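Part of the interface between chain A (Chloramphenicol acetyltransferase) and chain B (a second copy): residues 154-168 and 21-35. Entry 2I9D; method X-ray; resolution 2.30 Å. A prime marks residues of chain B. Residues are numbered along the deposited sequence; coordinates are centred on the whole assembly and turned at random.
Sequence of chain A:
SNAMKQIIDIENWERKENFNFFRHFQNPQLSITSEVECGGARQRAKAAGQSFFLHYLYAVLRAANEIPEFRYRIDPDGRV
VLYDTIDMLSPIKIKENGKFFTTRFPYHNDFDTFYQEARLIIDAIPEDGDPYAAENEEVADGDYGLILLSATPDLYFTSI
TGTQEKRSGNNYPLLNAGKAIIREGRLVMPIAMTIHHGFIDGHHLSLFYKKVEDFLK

Chain A (154-168) DLYFTSITGTQEKRS
Chain B, residues 21-35: FFRHFQNPQLSITSE

Two copies of chloramphenicol acetyltransferase meet here edge to edge, their extended backbones running antiparallel in two short ladders whose register slips by one residue between them, with waters bridging polar groups and small apolar contacts beside the backbone; together the stretches bury 1052 Å².

In the first ladder, the strand formed by Ser159 and Ile160 lies against the chain B strand that begins at Gln29′. Ser159 pairs with Thr33′ (CA to CA 5.0 Å) and Ile160 with Ile32′ (CA to CA 4.5 Å). Thr33′ N donates to Ser159 O at 3.0 Å, and Thr161 N to Ser31′ O at 2.9 Å. Thr158, at phi/psi -104/-11, breaks the extended path, and its N donates to Thr33′ O at 2.8 Å; Ser159 N makes a weak bond to the same oxygen at 3.4 Å. Ile160, a non-hydrogen-bonded partner, instead brings its CA to 3.2 Å from Ser31′ O, while Ile32′ CA lies 3.1 Å from Ser159 O, both CA-H...O contacts.

Alternation sorts the side chains. Ile160 (chi1 m, chi2 t) and Ile32′ (t, t) share one face, with CG1 to CG1 at 3.9 Å. Leu155 (t, p) extends this apolar patch, its CD2 3.6 Å from Ile32′ CD1, and Ile160 CG2 lies 3.9 Å from Leu30′ CD1. Branched aliphatic chains suit this buried face because they pack closely and carry no polar group that would need a partner. The other face carries Ser159 (t) and Thr33′ (m), whose hydroxyls share water 1, at 2.9 Å from Ser159 OG and 2.8 Å from Thr33′ OG1.

Thr161 (p) closes the ladder with its side chain: its OG1 accepts from Ser31′ N at 2.9 Å and donates to water 2, 2.9 Å away. That water donates to Gly162 O at 2.8 Å and Gln29′ O at 2.9 Å, satisfying two carbonyls where the backbones have no direct bond.

Beyond it, Gln164 and Asn27′ form a single bridge (CA to CA 4.8 Å), doubly bonded: Gln164 N to Asn27′ O and Asn27′ N to Gln164 O, both 2.9 Å. Gln26′ N then donates to Glu165 O at 3.0 Å. Amides suit the wet space alongside, since they can donate and accept. Gln164 (t, t) OE1 accepts hydrogen bonds from water 3 at 2.9 Å and water 4 at 2.8 Å; water 3 accepts from Asn27′ ND2 at 2.9 Å, and water 4 from Gln26′ NE2 at 2.9 Å. Gln164 NE2 donates to Lys166 O at 2.9 Å.

A type I turn from Phe22′ to Phe25′, closed by Phe25′ N to Phe22′ O at 2.9 Å, leads into this bridge. The Phe25′ ring (chi1 m, chi2 22°) turns one face to Glu165, whose CA lies 3.8 Å from the ring centroid, 17° off the ring normal, in a CH-pi contact. The small, branched Thr163 (p) fits at the same ring's edge, its CB 4.1 Å from Phe25′ CD2.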

# COMPACT_ATOMS: atom_id res chain seq x y z
N ASP A 154 -12.80 -0.78 13.21
CA ASP A 154 -12.45 -2.04 13.88
C ASP A 154 -11.21 -2.74 13.28
O ASP A 154 -10.91 -3.90 13.64
CB ASP A 154 -13.64 -3.02 13.85
CG ASP A 154 -14.87 -2.48 14.57
OD1 ASP A 154 -14.72 -1.90 15.67
OD2 ASP A 154 -15.99 -2.64 14.04
N LEU A 155 -10.50 -2.05 12.39
CA LEU A 155 -9.32 -2.58 11.75
C LEU A 155 -8.13 -1.63 11.84
O LEU A 155 -8.21 -0.48 11.39
CB LEU A 155 -9.62 -2.88 10.27
CG LEU A 155 -8.49 -3.47 9.39
CD1 LEU A 155 -7.87 -4.71 10.04
CD2 LEU A 155 -8.98 -3.76 7.97
N TYR A 156 -7.02 -2.11 12.41
CA TYR A 156 -5.74 -1.41 12.33
C TYR A 156 -5.03 -1.99 11.11
O TYR A 156 -4.95 -3.22 10.94
CB TYR A 156 -4.89 -1.55 13.62
CG TYR A 156 -3.84 -0.44 13.73
CD1 TYR A 156 -4.12 0.75 14.40
CD2 TYR A 156 -2.59 -0.56 13.10
CE1 TYR A 156 -3.18 1.79 14.47
CE2 TYR A 156 -1.64 0.47 13.14
CZ TYR A 156 -1.94 1.64 13.85
OH TYR A 156 -1.02 2.67 13.93
N PHE A 157 -4.56 -1.11 10.22
CA PHE A 157 -3.85 -1.57 9.01
C PHE A 157 -2.55 -0.78 8.90
O PHE A 157 -2.46 0.34 9.43
CB PHE A 157 -4.72 -1.37 7.76
CG PHE A 157 -5.29 0.04 7.62
CD1 PHE A 157 -4.50 1.09 7.11
CD2 PHE A 157 -6.63 0.33 7.98
CE1 PHE A 157 -5.02 2.40 6.97
CE2 PHE A 157 -7.16 1.64 7.84
CZ PHE A 157 -6.34 2.67 7.33
N THR A 158 -1.55 -1.34 8.23
CA THR A 158 -0.32 -0.60 7.99
C THR A 158 -0.23 -0.09 6.56
O THR A 158 0.65 0.72 6.24
CB THR A 158 0.94 -1.44 8.28
OG1 THR A 158 0.78 -2.74 7.70
CG2 THR A 158 1.17 -1.57 9.77
N SER A 159 -1.15 -0.56 5.70
CA SER A 159 -1.19 -0.18 4.32
C SER A 159 -2.59 -0.39 3.73
O SER A 159 -3.19 -1.45 3.91
CB SER A 159 -0.16 -1.02 3.56
OG SER A 159 -0.24 -0.82 2.16
N ILE A 160 -3.10 0.62 3.04
CA ILE A 160 -4.19 0.45 2.07
C ILE A 160 -3.80 1.26 0.83
O ILE A 160 -3.49 2.44 0.93
CB ILE A 160 -5.59 0.89 2.60
CG1 ILE A 160 -6.07 -0.03 3.72
CG2 ILE A 160 -6.63 0.87 1.44
CD1 ILE A 160 -7.33 0.38 4.47
N THR A 161 -3.79 0.62 -0.33
CA THR A 161 -3.59 1.34 -1.58
C THR A 161 -4.93 1.63 -2.24
O THR A 161 -5.90 0.86 -2.09
CB THR A 161 -2.79 0.52 -2.56
OG1 THR A 161 -3.62 -0.59 -2.95
CG2 THR A 161 -1.49 0.06 -1.93
N GLY A 162 -5.01 2.72 -2.98
CA GLY A 162 -6.23 3.03 -3.69
C GLY A 162 -6.36 2.32 -5.02
O GLY A 162 -5.35 1.88 -5.65
N THR A 163 -7.62 2.20 -5.45
CA THR A 163 -7.97 1.88 -6.83
C THR A 163 -7.54 3.01 -7.79
O THR A 163 -7.15 4.09 -7.36
CB THR A 163 -9.50 1.61 -6.96
OG1 THR A 163 -10.22 2.64 -6.29
CG2 THR A 163 -9.87 0.30 -6.31
N GLN A 164 -7.60 2.75 -9.08
CA GLN A 164 -7.32 3.78 -10.04
C GLN A 164 -8.38 3.69 -11.17
O GLN A 164 -8.43 2.69 -11.91
CB GLN A 164 -5.88 3.62 -10.56
CG GLN A 164 -5.38 4.78 -11.42
CD GLN A 164 -4.14 4.40 -12.25
OE1 GLN A 164 -3.41 3.44 -11.93
NE2 GLN A 164 -3.91 5.14 -13.33
N GLU A 165 -9.21 4.71 -11.32
CA GLU A 165 -10.26 4.67 -12.32
C GLU A 165 -9.76 4.69 -13.77
O GLU A 165 -10.17 3.88 -14.61
CB GLU A 165 -11.29 5.78 -12.11
CG GLU A 165 -12.29 5.86 -13.29
CD GLU A 165 -13.46 6.82 -13.06
OE1 GLU A 165 -13.52 7.44 -11.98
OE2 GLU A 165 -14.32 6.93 -13.98
N LYS A 166 -8.86 5.63 -14.04
CA LYS A 166 -8.42 5.95 -15.38
C LYS A 166 -6.93 6.29 -15.37
O LYS A 166 -6.34 6.41 -14.31
CB LYS A 166 -9.25 7.13 -15.96
CG LYS A 166 -9.24 8.38 -15.12
CD LYS A 166 -10.28 9.38 -15.59
CE LYS A 166 -11.51 9.32 -14.76
NZ LYS A 166 -12.42 10.48 -14.97
N ARG A 167 -6.34 6.40 -16.56
CA ARG A 167 -4.93 6.69 -16.74
C ARG A 167 -4.43 7.98 -16.09
O ARG A 167 -3.34 7.99 -15.51
CB ARG A 167 -4.56 6.64 -18.22
CG ARG A 167 -3.11 6.31 -18.45
CD ARG A 167 -2.67 6.61 -19.87
NE ARG A 167 -1.21 6.45 -20.00
CZ ARG A 167 -0.57 5.29 -20.14
NH1 ARG A 167 -1.25 4.14 -20.15
NH2 ARG A 167 0.76 5.26 -20.27
N SER A 168 -5.21 9.06 -16.17
CA SER A 168 -4.83 10.33 -15.54
C SER A 168 -4.99 10.30 -14.02
O SER A 168 -4.63 11.27 -13.33
CB SER A 168 -5.66 11.49 -16.13
OG SER A 168 -7.05 11.32 -15.89
N PHE B 21 -19.58 -0.18 -10.24
CA PHE B 21 -18.73 0.98 -10.00
C PHE B 21 -17.25 0.73 -10.35
O PHE B 21 -16.63 1.50 -11.05
CB PHE B 21 -18.85 1.44 -8.54
CG PHE B 21 -18.11 2.76 -8.24
CD1 PHE B 21 -18.71 3.99 -8.55
CD2 PHE B 21 -16.84 2.75 -7.69
CE1 PHE B 21 -18.05 5.19 -8.28
CE2 PHE B 21 -16.17 3.96 -7.40
CZ PHE B 21 -16.78 5.19 -7.69
N PHE B 22 -16.71 -0.38 -9.87
CA PHE B 22 -15.30 -0.71 -10.07
C PHE B 22 -14.92 -1.41 -11.38
O PHE B 22 -13.78 -1.32 -11.82
CB PHE B 22 -14.80 -1.49 -8.88
CG PHE B 22 -14.81 -0.69 -7.60
CD1 PHE B 22 -13.82 0.27 -7.35
CD2 PHE B 22 -15.83 -0.85 -6.66
CE1 PHE B 22 -13.83 1.02 -6.20
CE2 PHE B 22 -15.85 -0.12 -5.51
CZ PHE B 22 -14.84 0.82 -5.28
N ARG B 23 -15.89 -2.04 -12.04
CA ARG B 23 -15.56 -3.07 -13.03
C ARG B 23 -14.90 -2.57 -14.33
O ARG B 23 -14.16 -3.33 -14.95
CB ARG B 23 -16.78 -3.92 -13.34
CG ARG B 23 -17.81 -3.22 -14.22
CD ARG B 23 -18.37 -4.23 -15.20
NE ARG B 23 -19.76 -4.51 -14.90
CZ ARG B 23 -20.42 -5.61 -15.28
NH1 ARG B 23 -19.79 -6.57 -15.97
NH2 ARG B 23 -21.71 -5.74 -14.93
N HIS B 24 -15.13 -1.31 -14.71
CA HIS B 24 -14.45 -0.69 -15.86
C HIS B 24 -13.10 0.02 -15.48
O HIS B 24 -12.45 0.63 -16.33
CB HIS B 24 -15.42 0.31 -16.55
CG HIS B 24 -15.64 1.58 -15.77
ND1 HIS B 24 -14.98 2.77 -16.05
CD2 HIS B 24 -16.43 1.84 -14.69
CE1 HIS B 24 -15.37 3.71 -15.20
NE2 HIS B 24 -16.25 3.18 -14.37
N PHE B 25 -12.71 -0.01 -14.21
CA PHE B 25 -11.53 0.74 -13.75
C PHE B 25 -10.22 0.16 -14.30
O PHE B 25 -10.07 -1.07 -14.42
CB PHE B 25 -11.41 0.72 -12.23
CG PHE B 25 -12.27 1.71 -11.52
CD1 PHE B 25 -13.42 2.26 -12.11
CD2 PHE B 25 -11.96 2.06 -10.20
CE1 PHE B 25 -14.22 3.16 -11.42
CE2 PHE B 25 -12.77 2.97 -9.52
CZ PHE B 25 -13.91 3.50 -10.13
N GLN B 26 -9.27 1.05 -14.62
CA GLN B 26 -7.89 0.64 -14.95
C GLN B 26 -7.29 -0.29 -13.87
O GLN B 26 -6.68 -1.32 -14.20
CB GLN B 26 -6.99 1.87 -15.19
CG GLN B 26 -5.59 1.47 -15.70
CD GLN B 26 -4.82 2.65 -16.25
OE1 GLN B 26 -5.32 3.37 -17.13
NE2 GLN B 26 -3.61 2.86 -15.76
N ASN B 27 -7.53 0.06 -12.60
CA ASN B 27 -7.16 -0.77 -11.47
C ASN B 27 -8.32 -0.85 -10.47
O ASN B 27 -8.52 0.06 -9.67
CB ASN B 27 -5.87 -0.23 -10.78
CG ASN B 27 -5.44 -1.07 -9.57
OD1 ASN B 27 -5.91 -2.20 -9.41
ND2 ASN B 27 -4.55 -0.53 -8.71
N PRO B 28 -9.10 -1.94 -10.52
CA PRO B 28 -10.24 -2.16 -9.58
C PRO B 28 -9.79 -2.85 -8.26
O PRO B 28 -10.61 -3.15 -7.40
CB PRO B 28 -11.12 -3.12 -10.37
CG PRO B 28 -10.07 -3.99 -11.12
CD PRO B 28 -8.95 -3.06 -11.48
N GLN B 29 -8.48 -3.08 -8.11
CA GLN B 29 -7.94 -3.77 -6.93
C GLN B 29 -7.49 -2.85 -5.81
O GLN B 29 -7.22 -1.68 -6.00
CB GLN B 29 -6.80 -4.73 -7.30
CG GLN B 29 -7.12 -5.62 -8.46
CD GLN B 29 -6.05 -6.66 -8.72
OE1 GLN B 29 -6.37 -7.85 -8.85
NE2 GLN B 29 -4.78 -6.25 -8.77
N LEU B 30 -7.44 -3.41 -4.62
CA LEU B 30 -6.79 -2.74 -3.52
C LEU B 30 -5.90 -3.69 -2.76
O LEU B 30 -6.14 -4.90 -2.75
CB LEU B 30 -7.82 -1.99 -2.65
CG LEU B 30 -8.53 -2.45 -1.42
CD1 LEU B 30 -7.54 -2.51 -0.26
CD2 LEU B 30 -9.57 -1.40 -1.05
N SER B 31 -4.82 -3.15 -2.21
CA SER B 31 -3.89 -3.88 -1.36
C SER B 31 -3.97 -3.39 0.05
O SER B 31 -4.13 -2.18 0.31
CB SER B 31 -2.44 -3.74 -1.84
OG SER B 31 -2.29 -4.49 -3.02
N ILE B 32 -3.90 -4.35 0.96
CA ILE B 32 -3.97 -4.05 2.36
C ILE B 32 -2.94 -4.91 3.06
O ILE B 32 -2.67 -6.06 2.63
CB ILE B 32 -5.42 -4.24 2.94
CG1 ILE B 32 -5.48 -3.78 4.42
CG2 ILE B 32 -5.93 -5.68 2.72
CD1 ILE B 32 -6.90 -3.75 5.03
N THR B 33 -2.35 -4.33 4.11
CA THR B 33 -1.54 -5.09 5.04
C THR B 33 -2.04 -4.76 6.44
O THR B 33 -2.34 -3.60 6.74
CB THR B 33 -0.03 -4.75 4.95
OG1 THR B 33 0.43 -5.00 3.63
CG2 THR B 33 0.81 -5.67 5.89
N SER B 34 -2.10 -5.79 7.28
CA SER B 34 -2.44 -5.61 8.68
C SER B 34 -1.70 -6.68 9.47
O SER B 34 -1.34 -7.71 8.91
CB SER B 34 -3.96 -5.79 8.88
OG SER B 34 -4.39 -5.29 10.13
N GLU B 35 -1.52 -6.44 10.77
CA GLU B 35 -0.85 -7.40 11.63
C GLU B 35 -1.83 -8.19 12.50
O GLU B 35 -2.80 -7.65 13.04
CB GLU B 35 0.20 -6.69 12.49
CG GLU B 35 1.50 -6.41 11.69
CD GLU B 35 2.52 -5.49 12.41
OE1 GLU B 35 3.65 -5.36 11.86
OE2 GLU B 35 2.20 -4.93 13.49
O HOH W 1 -0.63 -3.62 1.45
O HOH W 2 -4.44 -0.77 -5.69
O HOH W 3 -3.01 1.79 -9.53
O HOH W 4 -2.95 1.13 -13.52